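Local coordinates for RNA polymerase sigma-H factor (Fusobacterium nucleatum subsp. nucleatum, PDB 3MZY), which probably acts as a sigma-70 family initiation factor, directing RNA polymerase to specific start sites and then leaving it, at residues 7-12 with 98-103; 111-116 with 139-144; 115-120 with 132-137. All blocks are in the same frame, centred on the assembly; numbering follows the deposited sequence.

Three contacts in an all-helical chain illustrate how helices of a sigma factor pack on one another. Contact 1 comes first along the chain and joins helix 8-21 to helix 91-109. The other two follow it and start from the same helix, 112-121: contact 2 meets helix 138-159 and contact 3 meets helix 127-134, their centres about 7 Å apart. Contacts 2 and 3 touch where Val117 packs on Thr144. Contact 1 lies about 18 Å, centre to centre, from each; Phe102 nevertheless touches Leu118. Contact 1 thus brings helix 8-21, within sigma region 2, against helix 91-109, the first of four C-terminal helices that probably correspond to sigma region 4.

Contact 1: 7-12 with 98-103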
ATOM      1  N   LEU A   7       9.733  -0.368   8.901  1.00 96.48           N
ATOM      2  CA  LEU A   7       8.377  -0.880   8.720  1.00 84.87           C
ATOM      3  C   LEU A   7       7.786  -0.522   7.363  1.00 81.62           C
ATOM      4  O   LEU A   7       6.715  -1.016   7.004  1.00 76.00           O
ATOM      5  CB  LEU A   7       7.463  -0.346   9.828  1.00 81.74           C
ATOM      6  CG  LEU A   7       7.631  -0.911  11.242  1.00 82.41           C
ATOM      7  CD1 LEU A   7       7.061   0.043  12.274  1.00 84.71           C
ATOM      8  CD2 LEU A   7       6.982  -2.281  11.361  1.00 80.31           C
ATOM      9  N   VAL A   8       8.475   0.340   6.621  1.00 88.00           N
ATOM     10  CA  VAL A   8       8.012   0.795   5.306  1.00 86.27           C
ATOM     11  C   VAL A   8       7.825  -0.374   4.335  1.00 82.51           C
ATOM     12  O   VAL A   8       6.827  -0.433   3.624  1.00 76.25           O
ATOM     13  CB  VAL A   8       8.941   1.890   4.716  1.00 98.68           C
ATOM     14  CG1 VAL A   8       8.651   2.139   3.247  1.00 98.04           C
ATOM     15  CG2 VAL A   8       8.784   3.179   5.496  1.00105.55           C
ATOM     16  N   GLN A   9       8.771  -1.306   4.318  1.00 89.94           N
ATOM     17  CA  GLN A   9       8.620  -2.508   3.507  1.00 92.20           C
ATOM     18  C   GLN A   9       7.320  -3.241   3.841  1.00 84.34           C
ATOM     19  O   GLN A   9       6.559  -3.624   2.954  1.00 83.02           O
ATOM     20  CB  GLN A   9       9.825  -3.423   3.667  1.00106.83           C
ATOM     21  CG  GLN A   9      10.697  -3.530   2.416  1.00122.89           C
ATOM     22  CD  GLN A   9      11.556  -2.300   2.152  1.00131.52           C
ATOM     23  OE1 GLN A   9      11.052  -1.184   1.995  1.00122.54           O
ATOM     24  NE2 GLN A   9      12.866  -2.510   2.082  1.00152.72           N
ATOM     25  N   GLU A  10       7.052  -3.385   5.130  1.00 82.02           N
ATOM     26  CA  GLU A  10       5.877  -4.105   5.602  1.00 80.29           C
ATOM     27  C   GLU A  10       4.575  -3.427   5.177  1.00 74.63           C
ATOM     28  O   GLU A  10       3.661  -4.091   4.699  1.00 77.34           O
ATOM     29  CB  GLU A  10       5.964  -4.304   7.122  1.00 81.03           C
ATOM     30  CG  GLU A  10       6.881  -5.486   7.522  1.00 91.64           C
ATOM     31  CD  GLU A  10       8.390  -5.171   7.490  1.00 97.47           C
ATOM     32  OE1 GLU A  10       8.786  -3.978   7.419  1.00 93.78           O
ATOM     33  OE2 GLU A  10       9.185  -6.133   7.552  1.00108.78           O
ATOM     34  N   GLY A  11       4.533  -2.102   5.339  1.00 51.50           N
ATOM     35  CA  GLY A  11       3.451  -1.233   4.853  1.00 51.35           C
ATOM     36  C   GLY A  11       3.088  -1.487   3.404  1.00 52.38           C
ATOM     37  O   GLY A  11       1.925  -1.780   3.085  1.00 52.20           O
ATOM     38  N   ILE A  12       4.104  -1.415   2.541  1.00 52.88           N
ATOM     39  CA  ILE A  12       3.969  -1.695   1.135  1.00 54.46           C
ATOM     40  C   ILE A  12       3.417  -3.087   0.892  1.00 56.53           C
ATOM     41  O   ILE A  12       2.505  -3.253   0.077  1.00 57.15           O
ATOM     42  CB  ILE A  12       5.323  -1.550   0.396  1.00 55.19           C
ATOM     43  CG1 ILE A  12       5.892  -0.140   0.611  1.00 55.82           C
ATOM     44  CG2 ILE A  12       5.165  -1.885  -1.076  1.00 53.56           C
ATOM     45  CD1 ILE A  12       7.194   0.138  -0.122  1.00 57.93           C
ATOM     46  N   GLU A  98       9.096  -7.816  -5.619  1.00 58.95           N
ATOM     47  CA  GLU A  98       7.798  -7.207  -5.881  1.00 60.94           C
ATOM     48  C   GLU A  98       7.626  -5.896  -5.102  1.00 57.36           C
ATOM     49  O   GLU A  98       7.111  -4.909  -5.642  1.00 57.43           O
ATOM     50  CB  GLU A  98       6.660  -8.176  -5.575  1.00 67.45           C
ATOM     51  CG  GLU A  98       5.415  -7.890  -6.373  1.00 75.67           C
ATOM     52  CD  GLU A  98       4.201  -8.686  -5.912  1.00 88.35           C
ATOM     53  OE1 GLU A  98       3.069  -8.175  -6.090  1.00 95.10           O
ATOM     54  OE2 GLU A  98       4.366  -9.814  -5.383  1.00 92.60           O
ATOM     55  N   ILE A  99       8.102  -5.877  -3.858  1.00 56.49           N
ATOM     56  CA  ILE A  99       8.086  -4.672  -3.059  1.00 57.45           C
ATOM     57  C   ILE A  99       8.959  -3.595  -3.705  1.00 56.37           C
ATOM     58  O   ILE A  99       8.558  -2.412  -3.778  1.00 58.09           O
ATOM     59  CB  ILE A  99       8.517  -4.948  -1.599  1.00 62.11           C
ATOM     60  CG1 ILE A  99       7.464  -5.837  -0.914  1.00 66.86           C
ATOM     61  CG2 ILE A  99       8.752  -3.632  -0.842  1.00 65.73           C
ATOM     62  CD1 ILE A  99       7.897  -6.431   0.420  1.00 75.73           C
ATOM     63  N   GLU A 100      10.131  -3.997  -4.179  1.00 55.90           N
ATOM     64  CA  GLU A 100      11.044  -3.073  -4.813  1.00 57.66           C
ATOM     65  C   GLU A 100      10.490  -2.560  -6.147  1.00 55.94           C
ATOM     66  O   GLU A 100      10.538  -1.355  -6.413  1.00 57.24           O
ATOM     67  CB  GLU A 100      12.414  -3.726  -4.991  1.00 62.02           C
ATOM     68  CG  GLU A 100      13.585  -2.810  -4.662  1.00 71.86           C
ATOM     69  CD  GLU A 100      13.591  -2.324  -3.207  1.00 78.67           C
ATOM     70  OE1 GLU A 100      13.218  -3.098  -2.294  1.00 79.36           O
ATOM     71  OE2 GLU A 100      13.985  -1.162  -2.977  1.00 85.54           O
ATOM     72  N   GLU A 101       9.959  -3.459  -6.981  1.00 55.77           N
ATOM     73  CA  GLU A 101       9.329  -3.047  -8.239  1.00 58.09           C
ATOM     74  C   GLU A 101       8.229  -2.005  -7.982  1.00 55.73           C
ATOM     75  O   GLU A 101       8.129  -1.017  -8.705  1.00 57.37           O
ATOM     76  CB  GLU A 101       8.758  -4.236  -9.022  1.00 63.61           C
ATOM     77  CG  GLU A 101       9.765  -5.220  -9.633  1.00 71.14           C
ATOM     78  CD  GLU A 101      10.723  -4.571 -10.618  1.00 80.83           C
ATOM     79  OE1 GLU A 101      10.580  -4.787 -11.847  1.00 90.46           O
ATOM     80  OE2 GLU A 101      11.622  -3.833 -10.152  1.00 81.22           O
ATOM     81  N   PHE A 102       7.419  -2.218  -6.943  1.00 53.73           N
ATOM     82  CA  PHE A 102       6.380  -1.257  -6.603  1.00 54.59           C
ATOM     83  C   PHE A 102       6.933   0.115  -6.221  1.00 54.76           C
ATOM     84  O   PHE A 102       6.425   1.135  -6.676  1.00 56.40           O
ATOM     85  CB  PHE A 102       5.464  -1.766  -5.500  1.00 56.24           C
ATOM     86  CG  PHE A 102       4.379  -0.794  -5.134  1.00 58.48           C
ATOM     87  CD1 PHE A 102       3.204  -0.730  -5.891  1.00 62.41           C
ATOM     88  CD2 PHE A 102       4.537   0.084  -4.058  1.00 57.01           C
ATOM     89  CE1 PHE A 102       2.192   0.173  -5.562  1.00 66.81           C
ATOM     90  CE2 PHE A 102       3.530   0.989  -3.727  1.00 62.09           C
ATOM     91  CZ  PHE A 102       2.358   1.030  -4.476  1.00 66.23           C
ATOM     92  N   LYS A 103       7.958   0.145  -5.378  1.00 43.80           N
ATOM     93  CA  LYS A 103       8.552   1.416  -4.978  1.00 48.12           C
ATOM     94  C   LYS A 103       8.956   2.241  -6.204  1.00 48.27           C
ATOM     95  O   LYS A 103       8.645   3.441  -6.290  1.00 49.34           O
ATOM     96  CB  LYS A 103       9.751   1.190  -4.064  1.00 53.11           C
ATOM     97  CG  LYS A 103       9.382   0.822  -2.660  1.00 56.77           C
ATOM     98  CD  LYS A 103      10.511   1.153  -1.690  1.00 66.13           C
ATOM     99  CE  LYS A 103      11.413  -0.032  -1.467  1.00 68.92           C
ATOM    100  NZ  LYS A 103      12.477   0.238  -0.450  1.00 78.53           N
TER
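Ile12 points from helix 8-21 at helix 98-103 and meets it with two branches. The Ile12 side chain crosses those of Ile99 and Phe102 obliquely, and its CG2, anti to the backbone N, lies 3.6 Å from Phe102 CD2 and 4.0 Å from Ile99 CG2. Ile12 CD1, at the end of the other branch, meets Lys103 CG at 3.4 Å, the two side chains crossing at about a right angle. Lys103 thus contributes its methylene chain to the apolar packing, while its ammonium lies at the margin.

Beyond this apolar patch the lysine chain bends at chi3, and Lys103 NZ gives a hydrogen bond to Gln9 OE1 at 3.2 Å. The ammonium sits above the carbonyl plane, with a C=O...N angle of 109°. On its own helix Lys103 NZ forms a salt bridge with Glu100 OE2 (3.3 Å), so an amide and a carboxylate share it. Gln9 also lays its CG against Ile99 CG2, 3.8 Å away.

The two helix segments run at 88° to each other, their axes approaching to 10.2 Å. Phe102 also touches Leu15 and Leu16 of helix 8-21 and Ser152 and Trp155 of helix 138-159, while Ile12 reaches Ile122, just after helix 112-121.

Contact 2: 111-116 with 139-144; sequences SKFEKE and KSIDNT
Ser140 O accepts two bonds from Thr144, one from the backbone N at 3.3 Å and one from OG1 at 2.9 Å, and both residues meet the ring of Phe113 on the facing helix. The OG1 bond has a C=O...O angle of 157°, its donor tilted slightly from the carbonyl plane. With OG1 beside its own backbone N (chi1 -65°), Thr144 can fold its hydroxyl back to the preceding turn, while its CG2 packs against Glu114, 3.8 Å from Glu114 CA.

Phe113 has CG anti to the backbone N, and the ring reaches across to the other helix. Ser140 OG lies at the ring's edge, in its plane, 3.2 Å from Phe113 CZ. Thr144 OG1 approaches Phe113 CE2 obliquely at a similar distance, and Ile141 CD1 packs on Phe113 CZ at 3.8 Å, the side chains of Ile141 and Phe113 crossing at about a right angle. Lys136 makes a cation-pi contact with the same ring.

The start of helix 112-116 is closed by a capping box. Glu114 N bonds to Ser111 OG (2.8 Å, N-H...O 169°), and in return Ser111 N reaches Glu114 OE1 at 2.8 Å, from above the carboxylate plane. The other oxygen, OE2, forms salt bridges with Arg147 and Lys151 further along helix 138-159, so one carboxylate serves the cap and the partner helix at once. The two helices cross at about a right angle.

Chemically, the interface joins the ring to two hydroxyls and the Ile141 methyl, and Glu114 to the Thr144 methyl, without a direct polar bond between the segments. The threonine's hydrogen goes to its own helix, and the two cations would be expected to stabilise the ionised form of Glu114.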
ATOM      1  N   SER A 111       1.564  10.961  -9.154  1.00 42.15           N
ATOM      2  CA  SER A 111       1.615  12.399  -8.953  1.00 43.93           C
ATOM      3  C   SER A 111       2.299  12.727  -7.590  1.00 44.10           C
ATOM      4  O   SER A 111       2.513  11.844  -6.744  1.00 42.01           O
ATOM      5  CB  SER A 111       0.190  12.953  -8.978  1.00 44.47           C
ATOM      6  OG  SER A 111      -0.504  12.625  -7.762  1.00 44.07           O
ATOM      7  N   LYS A 112       2.653  13.988  -7.386  1.00 47.50           N
ATOM      8  CA  LYS A 112       3.125  14.438  -6.074  1.00 49.88           C
ATOM      9  C   LYS A 112       2.063  14.176  -4.970  1.00 47.56           C
ATOM     10  O   LYS A 112       2.394  13.680  -3.888  1.00 48.08           O
ATOM     11  CB  LYS A 112       3.481  15.921  -6.126  1.00 55.42           C
ATOM     12  CG  LYS A 112       4.182  16.423  -4.891  1.00 60.74           C
ATOM     13  CD  LYS A 112       3.822  17.876  -4.604  1.00 66.84           C
ATOM     14  CE  LYS A 112       4.737  18.438  -3.549  1.00 74.63           C
ATOM     15  NZ  LYS A 112       4.180  19.694  -3.001  1.00 80.80           N
ATOM     16  N   PHE A 113       0.798  14.489  -5.262  1.00 46.70           N
ATOM     17  CA  PHE A 113      -0.329  14.224  -4.349  1.00 45.52           C
ATOM     18  C   PHE A 113      -0.453  12.725  -4.024  1.00 43.30           C
ATOM     19  O   PHE A 113      -0.513  12.337  -2.856  1.00 44.65           O
ATOM     20  CB  PHE A 113      -1.641  14.789  -4.938  1.00 46.44           C
ATOM     21  CG  PHE A 113      -2.817  14.781  -3.977  1.00 47.22           C
ATOM     22  CD1 PHE A 113      -2.625  14.816  -2.588  1.00 46.97           C
ATOM     23  CD2 PHE A 113      -4.123  14.774  -4.472  1.00 48.48           C
ATOM     24  CE1 PHE A 113      -3.710  14.819  -1.694  1.00 48.56           C
ATOM     25  CE2 PHE A 113      -5.224  14.791  -3.600  1.00 52.43           C
ATOM     26  CZ  PHE A 113      -5.016  14.804  -2.191  1.00 51.02           C
ATOM     27  N   GLU A 114      -0.468  11.892  -5.055  1.00 41.96           N
ATOM     28  CA  GLU A 114      -0.509  10.438  -4.875  1.00 41.12           C
ATOM     29  C   GLU A 114       0.655   9.922  -4.020  1.00 41.72           C
ATOM     30  O   GLU A 114       0.461   9.057  -3.157  1.00 43.52           O
ATOM     31  CB  GLU A 114      -0.553   9.741  -6.229  1.00 40.20           C
ATOM     32  CG  GLU A 114      -1.891   9.845  -6.919  1.00 40.99           C
ATOM     33  CD  GLU A 114      -1.834   9.523  -8.419  1.00 45.32           C
ATOM     34  OE1 GLU A 114      -0.709   9.388  -8.976  1.00 43.48           O
ATOM     35  OE2 GLU A 114      -2.920   9.418  -9.048  1.00 46.91           O
ATOM     36  N   LYS A 115       1.848  10.474  -4.231  1.00 40.89           N
ATOM     37  CA  LYS A 115       3.019  10.115  -3.427  1.00 41.82           C
ATOM     38  C   LYS A 115       2.890  10.559  -1.964  1.00 42.74           C
ATOM     39  O   LYS A 115       3.332   9.845  -1.047  1.00 43.02           O
ATOM     40  CB  LYS A 115       4.290  10.713  -4.016  1.00 44.26           C
ATOM     41  CG  LYS A 115       4.765  10.032  -5.295  1.00 46.70           C
ATOM     42  CD  LYS A 115       5.773  10.928  -5.958  1.00 48.42           C
ATOM     43  CE  LYS A 115       6.547  10.198  -6.980  1.00 53.86           C
ATOM     44  NZ  LYS A 115       7.393  11.146  -7.787  1.00 59.84           N
ATOM     45  N   GLU A 116       2.314  11.741  -1.754  1.00 44.72           N
ATOM     46  CA  GLU A 116       2.153  12.282  -0.404  1.00 48.50           C
ATOM     47  C   GLU A 116       1.202  11.384   0.382  1.00 47.07           C
ATOM     48  O   GLU A 116       1.458  11.078   1.537  1.00 48.99           O
ATOM     49  CB  GLU A 116       1.605  13.713  -0.442  1.00 52.74           C
ATOM     50  CG  GLU A 116       2.623  14.792  -0.742  1.00 58.29           C
ATOM     51  CD  GLU A 116       1.982  16.180  -0.873  1.00 67.10           C
ATOM     52  OE1 GLU A 116       2.590  17.170  -0.392  1.00 73.33           O
ATOM     53  OE2 GLU A 116       0.865  16.288  -1.451  1.00 67.47           O
ATOM     54  N   LYS A 139     -12.883  13.324   0.931  1.00 61.64           N
ATOM     55  CA  LYS A 139     -13.261  12.769  -0.367  1.00 62.30           C
ATOM     56  C   LYS A 139     -12.049  12.731  -1.268  1.00 57.41           C
ATOM     57  O   LYS A 139     -11.827  11.777  -2.004  1.00 57.09           O
ATOM     58  CB  LYS A 139     -14.342  13.623  -1.019  1.00 66.73           C
ATOM     59  CG  LYS A 139     -14.819  13.108  -2.363  1.00 69.42           C
ATOM     60  CD  LYS A 139     -15.674  14.155  -3.071  1.00 77.67           C
ATOM     61  CE  LYS A 139     -16.742  13.512  -3.951  1.00 84.15           C
ATOM     62  NZ  LYS A 139     -18.030  13.371  -3.212  1.00 94.56           N
ATOM     63  N   SER A 140     -11.268  13.792  -1.195  1.00 55.33           N
ATOM     64  CA  SER A 140     -10.098  13.943  -2.018  1.00 53.83           C
ATOM     65  C   SER A 140      -9.040  12.883  -1.698  1.00 52.38           C
ATOM     66  O   SER A 140      -8.345  12.420  -2.596  1.00 53.18           O
ATOM     67  CB  SER A 140      -9.561  15.351  -1.839  1.00 54.67           C
ATOM     68  OG  SER A 140      -8.164  15.356  -1.789  1.00 58.29           O
ATOM     69  N   ILE A 141      -8.929  12.497  -0.426  1.00 51.34           N
ATOM     70  CA  ILE A 141      -7.944  11.506  -0.020  1.00 51.97           C
ATOM     71  C   ILE A 141      -8.419  10.126  -0.466  1.00 53.90           C
ATOM     72  O   ILE A 141      -7.654   9.318  -0.993  1.00 55.90           O
ATOM     73  CB  ILE A 141      -7.699  11.538   1.527  1.00 52.99           C
ATOM     74  CG1 ILE A 141      -7.063  12.868   1.955  1.00 50.14           C
ATOM     75  CG2 ILE A 141      -6.847  10.334   1.997  1.00 55.36           C
ATOM     76  CD1 ILE A 141      -5.831  13.255   1.186  1.00 49.66           C
ATOM     77  N   ASP A 142      -9.700   9.878  -0.244  1.00 54.26           N
ATOM     78  CA  ASP A 142     -10.316   8.630  -0.600  1.00 57.39           C
ATOM     79  C   ASP A 142     -10.160   8.332  -2.087  1.00 54.66           C
ATOM     80  O   ASP A 142      -9.856   7.208  -2.467  1.00 55.18           O
ATOM     81  CB  ASP A 142     -11.786   8.672  -0.225  1.00 65.67           C
ATOM     82  CG  ASP A 142     -12.469   7.358  -0.441  1.00 74.57           C
ATOM     83  OD1 ASP A 142     -12.217   6.426   0.350  1.00 80.58           O
ATOM     84  OD2 ASP A 142     -13.262   7.260  -1.402  1.00 80.77           O
ATOM     85  N   ASN A 143     -10.362   9.355  -2.911  1.00 53.36           N
ATOM     86  CA  ASN A 143     -10.252   9.236  -4.351  1.00 52.80           C
ATOM     87  C   ASN A 143      -8.818   8.997  -4.807  1.00 48.71           C
ATOM     88  O   ASN A 143      -8.591   8.345  -5.843  1.00 49.56           O
ATOM     89  CB  ASN A 143     -10.811  10.491  -5.022  1.00 55.62           C
ATOM     90  CG  ASN A 143     -12.327  10.561  -4.973  1.00 64.06           C
ATOM     91  OD1 ASN A 143     -13.013   9.552  -4.789  1.00 68.73           O
ATOM     92  ND2 ASN A 143     -12.861  11.761  -5.162  1.00 69.93           N
ATOM     93  N   THR A 144      -7.871   9.545  -4.045  1.00 46.13           N
ATOM     94  CA  THR A 144      -6.444   9.363  -4.297  1.00 46.47           C
ATOM     95  C   THR A 144      -6.000   7.928  -3.980  1.00 47.13           C
ATOM     96  O   THR A 144      -5.318   7.295  -4.781  1.00 49.60           O
ATOM     97  CB  THR A 144      -5.606  10.371  -3.483  1.00 48.74           C
ATOM     98  OG1 THR A 144      -5.901  11.686  -3.951  1.00 51.10           O
ATOM     99  CG2 THR A 144      -4.092  10.110  -3.626  1.00 52.65           C
TER

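Contact 3: 115-120 with 132-137; sequences KEVLTY and TILSKN
The ring of Tyr120 carries a methyl group on each face. On one side Ile133 CG2 stands 3.7 Å above the plane, displaced toward the rim; on the opposite side Thr119 CG2, from the preceding residue of the same helix, sits over the centre. The isoleucine contact is a CH-pi interaction, with CG2 only 18° off the ring normal. Ile133 CG2 lies equally near Tyr120 CE1 and CZ, whereas the longer branch brings Ile133 CD1 to 4.0 Å from Tyr120 CD2. Leu134 CD2 comes to Tyr120 CE1 obliquely.

Leu134 lies at the centre of the contact. Its CG is anti to the carbonyl carbon (chi1 -60°), and from there the two methyls divide the work: Leu134 CD1 goes to Val117 CG2 at 3.9 Å, the side chains crossing at about a right angle, and Leu134 CD2 rests near Glu116 CB, 4.1 Å away.

The order of helices is consistent with a helix-turn-helix, as in region 4 of sigma factors, where helices 127-134 and 138-159 would form the motif and helix 112-121 packs on it. Helix 127-134 ends in a Schellman motif, in which Ser135 takes a positive phi of 50°. The chain then turns through Lys136 to Asn137, the N-cap of the next helix. By analogy with relatives, helix 138-159 would carry the DNA-recognising surface. Val117 packs on both helices of the motif, touching Leu134 and also Ile145 and Ile148.

Thr119, whose methyl backs the tyrosine ring, turns its OG1 to Lys115 O at 2.9 Å. That carbonyl also accepts from Thr119 N, and the two donors reach it from opposite faces of its plane.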
ATOM      1  N   LYS A 115       1.848  10.474  -4.231  1.00 40.89           N
ATOM      2  CA  LYS A 115       3.019  10.115  -3.427  1.00 41.82           C
ATOM      3  C   LYS A 115       2.890  10.559  -1.964  1.00 42.74           C
ATOM      4  O   LYS A 115       3.332   9.845  -1.047  1.00 43.02           O
ATOM      5  CB  LYS A 115       4.290  10.713  -4.016  1.00 44.26           C
ATOM      6  CG  LYS A 115       4.765  10.032  -5.295  1.00 46.70           C
ATOM      7  CD  LYS A 115       5.773  10.928  -5.958  1.00 48.42           C
ATOM      8  CE  LYS A 115       6.547  10.198  -6.980  1.00 53.86           C
ATOM      9  NZ  LYS A 115       7.393  11.146  -7.787  1.00 59.84           N
ATOM     10  N   GLU A 116       2.314  11.741  -1.754  1.00 44.72           N
ATOM     11  CA  GLU A 116       2.153  12.282  -0.404  1.00 48.50           C
ATOM     12  C   GLU A 116       1.202  11.384   0.382  1.00 47.07           C
ATOM     13  O   GLU A 116       1.458  11.078   1.537  1.00 48.99           O
ATOM     14  CB  GLU A 116       1.605  13.713  -0.442  1.00 52.74           C
ATOM     15  CG  GLU A 116       2.623  14.792  -0.742  1.00 58.29           C
ATOM     16  CD  GLU A 116       1.982  16.180  -0.873  1.00 67.10           C
ATOM     17  OE1 GLU A 116       2.590  17.170  -0.392  1.00 73.33           O
ATOM     18  OE2 GLU A 116       0.865  16.288  -1.451  1.00 67.47           O
ATOM     19  N   VAL A 117       0.122  10.958  -0.272  1.00 44.85           N
ATOM     20  CA  VAL A 117      -0.870  10.072   0.326  1.00 44.51           C
ATOM     21  C   VAL A 117      -0.278   8.689   0.617  1.00 42.61           C
ATOM     22  O   VAL A 117      -0.444   8.140   1.711  1.00 44.60           O
ATOM     23  CB  VAL A 117      -2.148   9.968  -0.566  1.00 44.10           C
ATOM     24  CG1 VAL A 117      -3.028   8.777  -0.140  1.00 44.25           C
ATOM     25  CG2 VAL A 117      -2.954  11.280  -0.504  1.00 47.61           C
ATOM     26  N   LEU A 118       0.422   8.137  -0.367  1.00 40.98           N
ATOM     27  CA  LEU A 118       1.073   6.830  -0.239  1.00 40.24           C
ATOM     28  C   LEU A 118       1.983   6.794   0.980  1.00 42.11           C
ATOM     29  O   LEU A 118       1.916   5.859   1.776  1.00 43.58           O
ATOM     30  CB  LEU A 118       1.877   6.526  -1.510  1.00 40.05           C
ATOM     31  CG  LEU A 118       2.600   5.181  -1.602  1.00 42.30           C
ATOM     32  CD1 LEU A 118       1.582   4.015  -1.588  1.00 42.06           C
ATOM     33  CD2 LEU A 118       3.512   5.117  -2.847  1.00 42.40           C
ATOM     34  N   THR A 119       2.825   7.817   1.114  1.00 43.22           N
ATOM     35  CA  THR A 119       3.729   7.956   2.252  1.00 46.77           C
ATOM     36  C   THR A 119       3.022   7.688   3.585  1.00 48.72           C
ATOM     37  O   THR A 119       3.548   6.980   4.440  1.00 51.96           O
ATOM     38  CB  THR A 119       4.380   9.372   2.244  1.00 49.90           C
ATOM     39  OG1 THR A 119       5.275   9.465   1.119  1.00 51.11           O
ATOM     40  CG2 THR A 119       5.133   9.679   3.536  1.00 54.25           C
ATOM     41  N   TYR A 120       1.835   8.243   3.775  1.00 45.23           N
ATOM     42  CA  TYR A 120       1.171   8.057   5.073  1.00 45.99           C
ATOM     43  C   TYR A 120       0.362   6.794   5.147  1.00 45.07           C
ATOM     44  O   TYR A 120       0.226   6.222   6.228  1.00 46.02           O
ATOM     45  CB  TYR A 120       0.357   9.278   5.483  1.00 46.79           C
ATOM     46  CG  TYR A 120       1.275  10.443   5.672  1.00 48.48           C
ATOM     47  CD1 TYR A 120       1.412  11.420   4.677  1.00 45.39           C
ATOM     48  CD2 TYR A 120       2.072  10.540   6.831  1.00 49.81           C
ATOM     49  CE1 TYR A 120       2.287  12.491   4.847  1.00 48.72           C
ATOM     50  CE2 TYR A 120       2.958  11.605   7.015  1.00 50.53           C
ATOM     51  CZ  TYR A 120       3.062  12.568   6.024  1.00 50.84           C
ATOM     52  OH  TYR A 120       3.935  13.606   6.203  1.00 52.69           O
ATOM     53  N   THR A 132      -6.264  15.090   7.636  1.00 46.90           N
ATOM     54  CA  THR A 132      -5.808  16.017   8.657  1.00 48.26           C
ATOM     55  C   THR A 132      -4.344  16.381   8.414  1.00 48.66           C
ATOM     56  O   THR A 132      -3.982  17.547   8.431  1.00 50.53           O
ATOM     57  CB  THR A 132      -6.005  15.411  10.074  1.00 48.32           C
ATOM     58  OG1 THR A 132      -7.382  15.079  10.235  1.00 48.31           O
ATOM     59  CG2 THR A 132      -5.611  16.382  11.162  1.00 48.71           C
ATOM     60  N   ILE A 133      -3.516  15.379   8.154  1.00 47.33           N
ATOM     61  CA  ILE A 133      -2.098  15.612   7.917  1.00 47.79           C
ATOM     62  C   ILE A 133      -1.858  16.568   6.749  1.00 48.82           C
ATOM     63  O   ILE A 133      -1.063  17.516   6.861  1.00 50.72           O
ATOM     64  CB  ILE A 133      -1.358  14.269   7.708  1.00 47.03           C
ATOM     65  CG1 ILE A 133      -1.320  13.492   9.037  1.00 47.47           C
ATOM     66  CG2 ILE A 133       0.064  14.478   7.110  1.00 46.89           C
ATOM     67  CD1 ILE A 133      -1.007  12.013   8.884  1.00 45.54           C
ATOM     68  N   LEU A 134      -2.543  16.322   5.633  1.00 48.17           N
ATOM     69  CA  LEU A 134      -2.305  17.091   4.408  1.00 49.45           C
ATOM     70  C   LEU A 134      -3.202  18.318   4.252  1.00 51.73           C
ATOM     71  O   LEU A 134      -3.106  19.038   3.249  1.00 53.83           O
ATOM     72  CB  LEU A 134      -2.450  16.191   3.178  1.00 48.22           C
ATOM     73  CG  LEU A 134      -1.503  14.992   3.078  1.00 47.13           C
ATOM     74  CD1 LEU A 134      -1.919  14.100   1.934  1.00 43.45           C
ATOM     75  CD2 LEU A 134      -0.029  15.437   2.951  1.00 48.51           C
ATOM     76  N   SER A 135      -4.071  18.541   5.239  1.00 52.23           N
ATOM     77  CA  SER A 135      -5.079  19.595   5.184  1.00 54.99           C
ATOM     78  C   SER A 135      -5.823  19.494   3.861  1.00 55.45           C
ATOM     79  O   SER A 135      -5.888  20.450   3.077  1.00 58.26           O
ATOM     80  CB  SER A 135      -4.442  20.969   5.378  1.00 58.46           C
ATOM     81  OG  SER A 135      -3.711  20.995   6.598  1.00 59.90           O
ATOM     82  N   LYS A 136      -6.350  18.302   3.609  1.00 55.50           N
ATOM     83  CA  LYS A 136      -7.145  18.044   2.420  1.00 55.09           C
ATOM     84  C   LYS A 136      -8.450  17.509   2.914  1.00 53.89           C
ATOM     85  O   LYS A 136      -8.529  17.060   4.053  1.00 54.14           O
ATOM     86  CB  LYS A 136      -6.456  17.015   1.509  1.00 54.72           C
ATOM     87  CG  LYS A 136      -5.210  17.527   0.791  1.00 58.32           C
ATOM     88  CD  LYS A 136      -5.450  18.889   0.201  1.00 63.45           C
ATOM     89  CE  LYS A 136      -4.356  19.300  -0.780  1.00 72.14           C
ATOM     90  NZ  LYS A 136      -4.774  19.016  -2.183  1.00 74.94           N
ATOM     91  N   ASN A 137      -9.490  17.558   2.098  1.00 55.59           N
ATOM     92  CA  ASN A 137     -10.751  16.962   2.541  1.00 57.59           C
ATOM     93  C   ASN A 137     -10.818  15.447   2.331  1.00 56.51           C
ATOM     94  O   ASN A 137     -10.096  14.895   1.505  1.00 55.12           O
ATOM     95  CB  ASN A 137     -11.992  17.730   2.049  1.00 62.44           C
ATOM     96  CG  ASN A 137     -12.249  17.602   0.552  1.00 64.58           C
ATOM     97  OD1 ASN A 137     -13.152  18.268   0.018  1.00 70.03           O
ATOM     98  ND2 ASN A 137     -11.485  16.761  -0.130  1.00 60.51           N
TER